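Local coordinates for protein YghZ aldo-keto reductase (Escherichia coli, PDB 3N6Q) that probably reduces aldehydes or ketones with a nicotinamide cofactor, as a member of the aldo-keto reductase family built on a TIM barrel, at residues L190-S195 / N200-K205; D210-Q213 / G218-A221. One frame throughout, in Å; residues are numbered along the deposited sequence. Where two conformers were deposited one is given.

Interaction 1 of 2, residues L190-S195 / N200-K205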
# COMPACT_ATOMS: atom_id res chain seq x y z
N LEU B 190 -18.43 8.82 -3.65
CA LEU B 190 -19.05 9.66 -2.59
C LEU B 190 -20.16 10.58 -3.10
O LEU B 190 -21.21 10.77 -2.44
CB LEU B 190 -17.99 10.47 -1.82
CG LEU B 190 -18.59 11.42 -0.79
CD1 LEU B 190 -19.16 10.62 0.48
CD2 LEU B 190 -17.52 12.46 -0.37
N ILE B 191 -19.89 11.24 -4.23
CA ILE B 191 -20.52 12.51 -4.56
C ILE B 191 -20.40 12.80 -6.05
O ILE B 191 -19.39 12.43 -6.75
CB ILE B 191 -19.96 13.67 -3.66
CG1 ILE B 191 -20.79 14.93 -3.76
CG2 ILE B 191 -18.46 14.01 -4.03
CD1 ILE B 191 -20.41 15.95 -2.56
N HIS B 192 -21.43 13.50 -6.57
CA HIS B 192 -21.47 13.98 -7.93
C HIS B 192 -21.68 15.48 -7.83
O HIS B 192 -22.56 15.96 -7.05
CB HIS B 192 -22.64 13.28 -8.71
CG HIS B 192 -22.68 13.57 -10.19
ND1 HIS B 192 -22.80 14.85 -10.70
CD2 HIS B 192 -22.63 12.74 -11.26
CE1 HIS B 192 -22.85 14.79 -12.02
NE2 HIS B 192 -22.72 13.51 -12.38
N GLN B 193 -20.87 16.25 -8.55
CA GLN B 193 -21.07 17.67 -8.67
C GLN B 193 -21.55 18.08 -10.06
O GLN B 193 -20.72 18.28 -10.97
CB GLN B 193 -19.74 18.42 -8.29
CG GLN B 193 -19.83 19.89 -8.40
CD GLN B 193 -18.53 20.56 -7.90
OE1 GLN B 193 -18.06 21.49 -8.52
NE2 GLN B 193 -18.02 20.14 -6.76
N PRO B 194 -22.89 18.26 -10.24
CA PRO B 194 -23.45 18.76 -11.52
C PRO B 194 -23.70 20.25 -11.44
O PRO B 194 -23.85 20.83 -10.35
CB PRO B 194 -24.79 17.99 -11.63
CG PRO B 194 -25.27 17.98 -10.16
CD PRO B 194 -23.95 17.73 -9.34
N SER B 195 -23.80 20.92 -12.57
CA SER B 195 -24.35 22.26 -12.56
C SER B 195 -25.85 22.02 -12.41
O SER B 195 -26.42 21.27 -13.21
CB SER B 195 -24.14 22.94 -13.94
OG SER B 195 -22.76 23.26 -14.10
N ASN B 200 -31.61 25.45 -14.80
CA ASN B 200 -30.86 24.38 -15.47
C ASN B 200 -31.14 23.04 -14.81
O ASN B 200 -30.54 22.70 -13.77
CB ASN B 200 -29.35 24.68 -15.53
CG ASN B 200 -28.60 23.57 -16.26
OD1 ASN B 200 -29.20 22.58 -16.69
ND2 ASN B 200 -27.30 23.70 -16.34
N ARG B 201 -32.13 22.33 -15.35
CA ARG B 201 -32.59 21.11 -14.71
C ARG B 201 -32.25 19.85 -15.45
O ARG B 201 -32.89 18.85 -15.25
CB ARG B 201 -34.09 21.15 -14.39
CG ARG B 201 -34.39 22.45 -13.66
CD ARG B 201 -35.59 22.34 -12.86
NE ARG B 201 -36.09 23.66 -12.66
CZ ARG B 201 -37.35 23.89 -12.35
NH1 ARG B 201 -38.17 22.84 -12.21
NH2 ARG B 201 -37.75 25.15 -12.17
N TRP B 202 -31.09 19.84 -16.11
CA TRP B 202 -30.60 18.64 -16.76
C TRP B 202 -30.53 17.47 -15.80
O TRP B 202 -30.86 16.34 -16.16
CB TRP B 202 -29.24 18.89 -17.49
CG TRP B 202 -27.96 18.74 -16.68
CD1 TRP B 202 -27.16 19.76 -16.20
CD2 TRP B 202 -27.26 17.51 -16.35
NE1 TRP B 202 -26.06 19.24 -15.56
CE2 TRP B 202 -26.09 17.87 -15.64
CE3 TRP B 202 -27.51 16.15 -16.59
CZ2 TRP B 202 -25.18 16.92 -15.13
CZ3 TRP B 202 -26.59 15.20 -16.10
CH2 TRP B 202 -25.43 15.60 -15.39
N VAL B 203 -30.15 17.72 -14.54
CA VAL B 203 -29.99 16.60 -13.63
C VAL B 203 -31.35 15.89 -13.37
O VAL B 203 -31.41 14.69 -13.17
CB VAL B 203 -29.35 16.96 -12.25
CG1 VAL B 203 -28.04 17.74 -12.41
CG2 VAL B 203 -30.27 17.66 -11.42
N ASP B 204 -32.39 16.67 -13.37
CA ASP B 204 -33.77 16.19 -13.15
C ASP B 204 -34.21 15.40 -14.40
O ASP B 204 -34.47 14.17 -14.37
CB ASP B 204 -34.72 17.41 -12.92
CG ASP B 204 -34.49 18.14 -11.56
OD1 ASP B 204 -33.63 17.68 -10.79
OD2 ASP B 204 -35.17 19.17 -11.25
N LYS B 205 -34.19 16.10 -15.52
CA LYS B 205 -34.68 15.57 -16.77
C LYS B 205 -33.89 14.37 -17.27
O LYS B 205 -34.45 13.47 -17.93
CB LYS B 205 -34.66 16.71 -17.79
CG LYS B 205 -34.39 16.32 -19.23
CD LYS B 205 -34.35 17.55 -20.15
CE LYS B 205 -34.59 17.15 -21.62
NZ LYS B 205 -34.87 18.34 -22.50
O HOH W 1 -29.07 20.40 -13.86
O HOH W 2 -23.05 19.54 -14.99
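P194 is the apolar pivot of this contact. Its ring meets V203 at about a right angle, with P194 CB 3.4 Å from V203 CG1, tighter than ordinary carbon packing. V203 CG1 stands anti to its own carbonyl carbon (chi1 -51°), which brings this methyl to the P194 ring. The same methyl also sits over the centre of the W202 indole, 3.8 Å above the plane, so the methyl, the proline and the indole each touch the other two. W202 is modelled in two conformers, and its ring contacts hold for the one described, which brings the rim of its benzene half to the proline: CZ2 lies 3.7 Å from P194 CB, approaching obliquely. H192 meets W202 CH2 more loosely, while its NE2 is hydrogen-bonded to the backbone oxygen of Y170. On the pyrrole side N200 OD1 lies in the indole plane at the ring edge, and it also accepts a weak bond from W202 N.

Water joins the two backbones. Water 1 donates to S195 O and, at 2.7 Å, to N200 O, and accepts from V203 N at 3.0 Å. Water 2 accepts from S195 N at 2.9 Å and, weakly, from W202 NE1. Thus S195 has both backbone polar atoms bonded to water as the chain leaves strand 191-193 and turns back (161° between the touching parts). The chemistry implies a division of labour: apolar contact through P194 and V203 seats the first turn of helix 202-205, while water 1, with three hydrogen bonds, links S195 O, N200 O and V203 N.

Interaction 2 of 2, residues D210-Q213 / G218-A221; sequences DTLQ and GCIA
Residues 210-213 of helix 208-214 lie beside the start of strand 218-221, with L212 CA and G218 CA, the nearest pair of CA atoms, 6.6 Å apart, and no hydrogen bond links the two segments. Side-chain packing therefore carries the contact, and one leucine supplies the whole helical half of it. The CB of L212 is directed at the strand. Its branch is set by two torsions: CG is anti to the carbonyl carbon (chi1 -59°), with CD1 anti to CA (chi2 -172°), which extends this methyl toward the strand. The tip lands on C219, where L212 CD1 comes 3.7 Å from CB. The sulfur of C219 is 4.0 Å from L212 CD1, its bond to CB running across the line from CB to that methyl.

G218 contributes backbone alone. Its carbonyl oxygen is 3.9 Å from L212 CD1, a packing distance that adds to the 98 Å² buried between the segments. All three touching residues are buried, and the evidence is of apolar closure between helix and strand, with no polar pairing across it.

Around the pair, L212 also packs on H192 of strand 191-193, on T175 of helix 172-183 and on V217 in the turn leading to the strand. C219 is in turn touched by P194, and its amide N bonds to T296 OG1. Strand 218-221 runs parallel between strands 191-193 and 297-300. Helix 208-214 is the longer of the two helices in the beta-alpha-beta crossover from strand 191-193 to strand 218-221, packed on the outside of the barrel, and L212 is a point where that helix is seated on the sheet.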
# COMPACT_ATOMS: atom_id res chain seq x y z
N ASP B 210 -32.12 10.06 -10.20
CA ASP B 210 -32.52 8.65 -9.96
C ASP B 210 -31.20 7.85 -9.72
O ASP B 210 -31.12 7.04 -8.82
CB ASP B 210 -33.22 8.00 -11.21
CG ASP B 210 -34.57 8.65 -11.60
OD1 ASP B 210 -35.30 8.95 -10.66
OD2 ASP B 210 -34.89 8.85 -12.85
N THR B 211 -30.23 8.00 -10.63
CA THR B 211 -28.94 7.27 -10.54
C THR B 211 -28.27 7.54 -9.17
O THR B 211 -27.82 6.60 -8.48
CB THR B 211 -28.03 7.67 -11.71
OG1 THR B 211 -28.71 7.38 -12.94
CG2 THR B 211 -26.73 6.82 -11.72
N LEU B 212 -28.25 8.80 -8.74
CA LEU B 212 -27.55 9.16 -7.48
C LEU B 212 -28.26 8.51 -6.29
O LEU B 212 -27.65 7.84 -5.44
CB LEU B 212 -27.44 10.70 -7.30
CG LEU B 212 -26.69 11.44 -8.43
CD1 LEU B 212 -26.50 12.90 -8.02
CD2 LEU B 212 -25.27 10.73 -8.69
N GLN B 213 -29.58 8.63 -6.26
CA GLN B 213 -30.33 7.97 -5.18
C GLN B 213 -30.17 6.45 -5.14
O GLN B 213 -29.97 5.89 -4.06
CB GLN B 213 -31.84 8.29 -5.26
CG GLN B 213 -32.62 7.83 -3.99
CD GLN B 213 -34.05 8.36 -3.99
OE1 GLN B 213 -34.48 9.01 -3.03
NE2 GLN B 213 -34.75 8.20 -5.13
N GLY B 218 -23.95 11.30 -3.09
CA GLY B 218 -24.46 12.66 -2.84
C GLY B 218 -24.42 13.56 -4.07
O GLY B 218 -23.95 13.20 -5.14
N CYS B 219 -25.00 14.74 -3.94
CA CYS B 219 -25.14 15.67 -5.04
C CYS B 219 -24.83 17.07 -4.51
O CYS B 219 -25.54 17.58 -3.62
CB CYS B 219 -26.61 15.66 -5.56
SG CYS B 219 -26.82 16.76 -6.97
N ILE B 220 -23.82 17.74 -5.09
CA ILE B 220 -23.49 19.06 -4.69
C ILE B 220 -23.66 19.98 -5.88
O ILE B 220 -23.09 19.75 -6.94
CB ILE B 220 -22.10 19.16 -3.97
CG1 ILE B 220 -21.83 20.62 -3.65
CG2 ILE B 220 -20.99 18.66 -4.94
CD1 ILE B 220 -20.64 20.82 -2.63
N ALA B 221 -24.59 20.93 -5.77
CA ALA B 221 -24.93 21.77 -6.91
C ALA B 221 -23.91 22.88 -7.21
O ALA B 221 -23.72 23.84 -6.43
CB ALA B 221 -26.38 22.41 -6.70

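Following the chain, strand 191-193 runs into P194 and S195, and interaction 1 closes a short loop of four residues as the chain reverses into helix 202-205. Helix 208-214 follows, and interaction 2 closes a short link, also of four intervening residues, the first still in the helix, where the chain leads into strand 218-221. The two closures come in series, neither enclosing nor crossing the other, yet their centres are only 7 Å apart. They meet through the sheet: probable hydrogen bonds join L190 O to G218 N and H192 N to G218 O, each 2.9 Å. Together they tie two adjacent parallel barrel strands to the two consecutive helices that connect them.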